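Local coordinates for protein alkaline phosphatase PHOX (Pseudomonas fluorescens, PDB 3ZWU) that hydrolyses phosphate monoesters as an alkaline phosphatase, probably at a centre that combines calcium ions with an oxo-bridged iron pair, at residues N274-E279 against E387-S392; W490-G495 against T534-S539. One frame throughout, in Å; residues are numbered along the deposited sequence.

Contact 1. Residues N274-E279 against E387-S392. With CA (calcium ion), chain G; CA (calcium ion), chain F; FEO (mu-oxo-diiron), chain I; VO4 (vanadate ion), chain C.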
# COMPACT_ATOMS: atom_id res chain seq x y z
N ASN A 274 -2.58 0.92 -2.98
CA ASN A 274 -3.48 -0.20 -2.72
C ASN A 274 -4.53 -0.30 -3.82
O ASN A 274 -4.50 0.49 -4.78
CB ASN A 274 -4.07 -0.13 -1.30
CG ASN A 274 -5.41 0.50 -1.14
OD1 ASN A 274 -5.71 1.52 -1.77
ND2 ASN A 274 -6.19 0.03 -0.17
N ALA A 275 -5.42 -1.27 -3.72
CA ALA A 275 -6.46 -1.53 -4.71
C ALA A 275 -7.75 -1.83 -3.95
O ALA A 275 -7.88 -2.90 -3.37
CB ALA A 275 -6.06 -2.72 -5.57
N ALA A 276 -8.67 -0.86 -3.90
CA ALA A 276 -9.91 -0.99 -3.13
C ALA A 276 -11.03 -1.53 -3.99
O ALA A 276 -11.44 -0.87 -4.95
CB ALA A 276 -10.30 0.35 -2.52
N LEU A 277 -11.57 -2.71 -3.63
CA LEU A 277 -12.62 -3.36 -4.40
C LEU A 277 -14.02 -2.87 -4.04
O LEU A 277 -14.36 -2.70 -2.87
CB LEU A 277 -12.57 -4.90 -4.25
CG LEU A 277 -11.75 -5.68 -5.28
CD1 LEU A 277 -12.47 -5.77 -6.62
CD2 LEU A 277 -10.35 -5.13 -5.44
N ALA A 278 -14.84 -2.70 -5.07
CA ALA A 278 -16.25 -2.35 -4.96
C ALA A 278 -16.97 -3.00 -6.15
O ALA A 278 -16.34 -3.73 -6.92
CB ALA A 278 -16.43 -0.84 -4.95
N GLU A 279 -18.28 -2.78 -6.27
CA GLU A 279 -19.06 -3.37 -7.35
C GLU A 279 -20.10 -2.37 -7.82
O GLU A 279 -20.70 -1.67 -7.00
CB GLU A 279 -19.74 -4.65 -6.83
CG GLU A 279 -20.48 -5.47 -7.87
CD GLU A 279 -21.09 -6.75 -7.33
OE1 GLU A 279 -20.56 -7.29 -6.33
OE2 GLU A 279 -22.09 -7.23 -7.90
N GLU A 387 -2.55 7.65 -0.79
CA GLU A 387 -2.06 6.37 -0.32
C GLU A 387 -3.24 5.40 -0.30
O GLU A 387 -3.80 5.17 -1.37
CB GLU A 387 -1.22 6.50 0.97
CG GLU A 387 0.13 7.15 0.71
CD GLU A 387 1.22 6.87 1.72
OE1 GLU A 387 1.21 7.53 2.78
OE2 GLU A 387 2.08 6.00 1.47
N TRP A 388 -3.64 4.82 0.83
CA TRP A 388 -4.66 3.79 0.81
C TRP A 388 -6.05 4.31 0.59
O TRP A 388 -6.40 5.38 1.08
CB TRP A 388 -4.67 2.95 2.09
CG TRP A 388 -3.44 2.13 2.34
CD1 TRP A 388 -2.14 2.55 2.28
CD2 TRP A 388 -3.42 0.86 2.98
NE1 TRP A 388 -1.31 1.60 2.81
CE2 TRP A 388 -2.07 0.55 3.26
CE3 TRP A 388 -4.42 -0.03 3.39
CZ2 TRP A 388 -1.70 -0.62 3.90
CZ3 TRP A 388 -4.05 -1.19 4.04
CH2 TRP A 388 -2.70 -1.48 4.28
N ILE A 389 -6.87 3.50 -0.09
CA ILE A 389 -8.27 3.74 -0.34
C ILE A 389 -9.06 2.57 0.24
O ILE A 389 -8.64 1.42 0.10
CB ILE A 389 -8.55 3.89 -1.86
CG1 ILE A 389 -7.73 5.05 -2.44
CG2 ILE A 389 -10.05 4.10 -2.11
CD1 ILE A 389 -7.78 5.20 -3.93
N VAL A 390 -10.18 2.87 0.90
CA VAL A 390 -11.07 1.84 1.43
C VAL A 390 -12.51 2.20 1.10
O VAL A 390 -12.84 3.38 0.94
CB VAL A 390 -10.90 1.56 2.94
CG1 VAL A 390 -9.56 0.91 3.22
CG2 VAL A 390 -11.08 2.82 3.78
N VAL A 391 -13.36 1.18 1.00
CA VAL A 391 -14.77 1.33 0.68
C VAL A 391 -15.55 0.84 1.88
O VAL A 391 -15.33 -0.28 2.33
CB VAL A 391 -15.13 0.54 -0.60
CG1 VAL A 391 -16.61 0.66 -0.93
CG2 VAL A 391 -14.28 0.99 -1.78
N SER A 392 -16.46 1.67 2.42
CA SER A 392 -17.24 1.27 3.58
C SER A 392 -18.12 0.08 3.27
O SER A 392 -18.88 0.14 2.31
CB SER A 392 -18.13 2.42 4.06
OG SER A 392 -19.04 1.96 5.05
CA CA G . 3.50 6.72 3.47
CA CA F . 2.24 3.42 2.69
FE1 FEO I . 4.61 2.16 0.24
FE2 FEO I . 2.97 5.23 -0.33
O FEO I . 3.53 3.74 0.75
V VO4 C . 5.47 4.77 1.55
O1 VO4 C . 6.92 5.49 2.23
O2 VO4 C . 4.55 4.64 3.05
O3 VO4 C . 6.20 3.38 0.84
O4 VO4 C . 4.90 6.03 0.50
O HOH W 1 -4.39 3.34 -3.28
O HOH W 2 1.48 1.00 2.45
O HOH W 3 2.48 2.41 4.90
O HOH W 4 4.30 1.67 2.38
O HOH W 5 3.11 8.64 4.78
O HOH W 6 5.60 7.91 3.01
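The side-chain amide of Asn274 mimics a backbone neighbour for one residue, holding both polar backbone atoms of Ile389 on the strand edge that faces 274-279, whereas the backbones of the two segments form no hydrogen bond with each other. Ile389 N donates to Asn274 OD1 over 2.8 Å, arriving from well above the carbonyl plane. In return Asn274 ND2 donates to Ile389 O, also at 2.8 Å, along a nearly straight bond (N-H...O 168°) with the acceptor in the amide plane. A chi1 of 95°, away from a staggered value, turns the amide across to Ile389; Asn274 CB rests over the rim of one Trp388 face. Water 1 accepts from Asn274 N and lies 2.7 Å from Glu387 O, within hydrogen-bonding reach of it and of Asn274 OD1.

Further along, Ala276 CB lies against the Ile389 carbonyl, 3.3 Å from Ile389 O, and apolar contacts follow: Ala276 CB is 3.8 Å from Ile389 CG2, and Val391 CG2 fits against the methyls of Ala276 and Ala278. Segments 276-279 and 387-391, on the end strands of one continuous antiparallel run, meet side by side at about 30°, probably as neighbouring blades of a beta-propeller. Tyr288 of strand 284-290 touches Ile389 and Val391.

At the metal end, Trp388 NE1 donates over 2.9 Å to water 2, a ligand of the chain F calcium, which makes the indole a second-shell group. Glu387 OE2 binds FE2 of the diiron unit at 2.1 Å and also the chain G and chain F calcium ions, the latter at a longer distance, while OE1 adds a second bond to the chain G ion; Glu273, Glu194 and Asp292 are further iron ligands. The two-way grip on Ile389 defines which end of the Asn274 amide is oxygen and probably fixes the backbone after Glu273 relative to that carrying Glu387.

Contact 2. Residues W490-G495 against T534-S539. With CA (calcium ion), chain G; CA (calcium ion), chain H; VO4 (vanadate ion), chain C.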
# COMPACT_ATOMS: atom_id res chain seq x y z
N TRP A 490 -10.28 2.23 10.58
CA TRP A 490 -8.98 2.18 11.24
C TRP A 490 -7.99 2.98 10.40
O TRP A 490 -7.95 2.79 9.19
CB TRP A 490 -8.55 0.73 11.43
CG TRP A 490 -9.50 -0.04 12.29
CD1 TRP A 490 -10.65 -0.67 11.90
CD2 TRP A 490 -9.44 -0.19 13.71
NE1 TRP A 490 -11.27 -1.24 12.98
CE2 TRP A 490 -10.53 -0.99 14.10
CE3 TRP A 490 -8.55 0.26 14.69
CZ2 TRP A 490 -10.77 -1.32 15.43
CZ3 TRP A 490 -8.78 -0.08 16.00
CH2 TRP A 490 -9.87 -0.87 16.37
N ILE A 491 -7.25 3.90 11.03
CA ILE A 491 -6.31 4.81 10.37
C ILE A 491 -4.92 4.50 10.87
O ILE A 491 -4.71 4.52 12.08
CB ILE A 491 -6.68 6.29 10.68
CG1 ILE A 491 -8.12 6.61 10.22
CG2 ILE A 491 -5.68 7.27 10.05
CD1 ILE A 491 -8.74 7.81 10.95
N LEU A 492 -3.98 4.24 9.96
CA LEU A 492 -2.61 3.89 10.31
C LEU A 492 -1.69 5.01 9.83
O LEU A 492 -1.92 5.55 8.74
CB LEU A 492 -2.25 2.57 9.61
CG LEU A 492 -2.95 1.30 10.11
CD1 LEU A 492 -4.44 1.28 9.78
CD2 LEU A 492 -2.29 0.06 9.54
N THR A 493 -0.68 5.39 10.62
CA THR A 493 0.19 6.51 10.25
C THR A 493 1.61 6.12 9.87
O THR A 493 2.18 5.16 10.39
CB THR A 493 0.18 7.61 11.32
OG1 THR A 493 1.05 7.27 12.41
CG2 THR A 493 -1.21 7.92 11.83
N ASP A 494 2.18 6.91 8.95
CA ASP A 494 3.55 6.81 8.48
C ASP A 494 4.05 8.25 8.38
O ASP A 494 4.23 8.79 7.29
CB ASP A 494 3.62 6.10 7.12
CG ASP A 494 4.99 6.20 6.47
OD1 ASP A 494 5.99 6.29 7.22
OD2 ASP A 494 5.05 6.22 5.22
N GLY A 495 4.20 8.88 9.53
CA GLY A 495 4.60 10.27 9.60
C GLY A 495 5.89 10.52 10.30
O GLY A 495 6.68 9.62 10.57
N THR A 534 1.55 -0.13 9.42
CA THR A 534 1.01 -0.37 8.07
C THR A 534 0.58 -1.81 7.94
O THR A 534 1.14 -2.67 8.59
CB THR A 534 2.06 0.04 7.03
OG1 THR A 534 1.50 -0.06 5.73
CG2 THR A 534 3.36 -0.76 7.13
N GLY A 535 -0.42 -2.07 7.11
CA GLY A 535 -0.94 -3.43 6.97
C GLY A 535 -2.03 -3.64 8.00
O GLY A 535 -1.80 -3.41 9.18
N ILE A 536 -3.21 -4.06 7.56
CA ILE A 536 -4.31 -4.35 8.47
C ILE A 536 -5.19 -5.46 7.90
O ILE A 536 -5.50 -5.45 6.71
CB ILE A 536 -5.12 -3.09 8.86
CG1 ILE A 536 -6.20 -3.45 9.91
CG2 ILE A 536 -5.75 -2.42 7.63
CD1 ILE A 536 -6.83 -2.28 10.59
N SER A 537 -5.57 -6.40 8.76
CA SER A 537 -6.49 -7.48 8.42
C SER A 537 -7.15 -7.92 9.70
O SER A 537 -6.57 -7.77 10.78
CB SER A 537 -5.76 -8.67 7.80
OG SER A 537 -5.13 -8.35 6.57
N PHE A 538 -8.35 -8.48 9.60
CA PHE A 538 -9.08 -8.98 10.75
C PHE A 538 -9.32 -10.45 10.59
O PHE A 538 -9.51 -10.93 9.48
CB PHE A 538 -10.43 -8.27 10.88
CG PHE A 538 -10.30 -6.85 11.34
CD1 PHE A 538 -10.03 -5.83 10.43
CD2 PHE A 538 -10.38 -6.52 12.68
CE1 PHE A 538 -9.87 -4.52 10.86
CE2 PHE A 538 -10.21 -5.21 13.11
CZ PHE A 538 -9.94 -4.23 12.20
N SER A 539 -9.38 -11.17 11.73
CA SER A 539 -9.80 -12.55 11.69
C SER A 539 -11.29 -12.49 11.29
O SER A 539 -11.92 -11.44 11.52
CB SER A 539 -9.66 -13.21 13.06
OG SER A 539 -10.35 -12.47 14.05
CA CA G . 3.50 6.72 3.47
CA CA H . 6.65 4.52 4.40
V VO4 C . 5.47 4.77 1.55
O1 VO4 C . 6.92 5.49 2.23
O2 VO4 C . 4.55 4.64 3.05
O3 VO4 C . 6.20 3.38 0.84
O4 VO4 C . 4.90 6.03 0.50
O HOH W 5 3.11 8.64 4.78
O HOH W 7 8.04 6.31 5.44
O HOH W 6 5.60 7.91 3.01
O HOH W 8 9.23 4.01 4.18
O HOH W 9 6.68 2.19 3.70
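Trp490 lays its indole beneath the end of Phe538, whose CZ stands over one face toward the rim, 3.4 Å from Trp490 NE1. The five-membered ring and the phenyl meet obliquely, planes at 50° and centroids 5.1 Å apart. Trp490 NE1 spends its proton elsewhere, on Asp484. Beside the rings, Ile536 sends CD1 to within 3.6 Å of Trp490 CB: with CG1 anti to the backbone N (chi1 -176°) and the chain extended, its terminal methyl is carried across to the tryptophan. Were Trp490 reduced to an alanine, Phe538 CZ is likely to lose the indole face it rests over, a gap to open beside Ile536 CD1, and Asp484 to be left without its N-H partner.

Leu492 closes the other end, its CD2 pressing on Thr534 CA at 3.6 Å and on Gly535 O at 3.5 Å. Gly535 adopts a positive phi of 89°, where a side chain would jam against the carbonyl O of Thr534. No hydrogen bond joins the segments; the join is made by van der Waals contact, partly of side chain on backbone. Past the end of its strand, Asp494 OD2 bridges two calcium ions, at 2.4 Å from the chain G ion and 2.5 Å from the chain H ion, the latter shared with Glu532.

The contact thus packs two separate antiparallel sheets together, consistent with adjacent blades of this family's beta-propeller. Strand 489-493 lies between 478-483 and 510-514, while 532-538 is an edge strand beside 544-550, whose Leu545 touches Trp490 and Phe538 and whose Val547 touches Leu492; Phe524 adds an edge-to-face ring to Trp490.

Contacts 1 and 2 follow one another along the chain, with centres 13 Å apart, and converge on one metal centre. The chain G calcium ties them directly, since Glu387 of contact 1 and Asp494 of contact 2 both bind it, together with Asp479, waters 5 and 6 and the vanadate, a phosphate analogue that probably marks the substrate position. They also touch through Trp388: its CH2 packs 3.7 Å from Gly535 N, its CZ2 lies 3.7 Å from Thr534 OG1, and its CZ3 is 4.2 Å from Ile536 CG2. Beyond the shared chain G calcium they extend to different parts of the cluster, contact 1 to the iron pair and the chain F calcium, contact 2 to the chain H calcium.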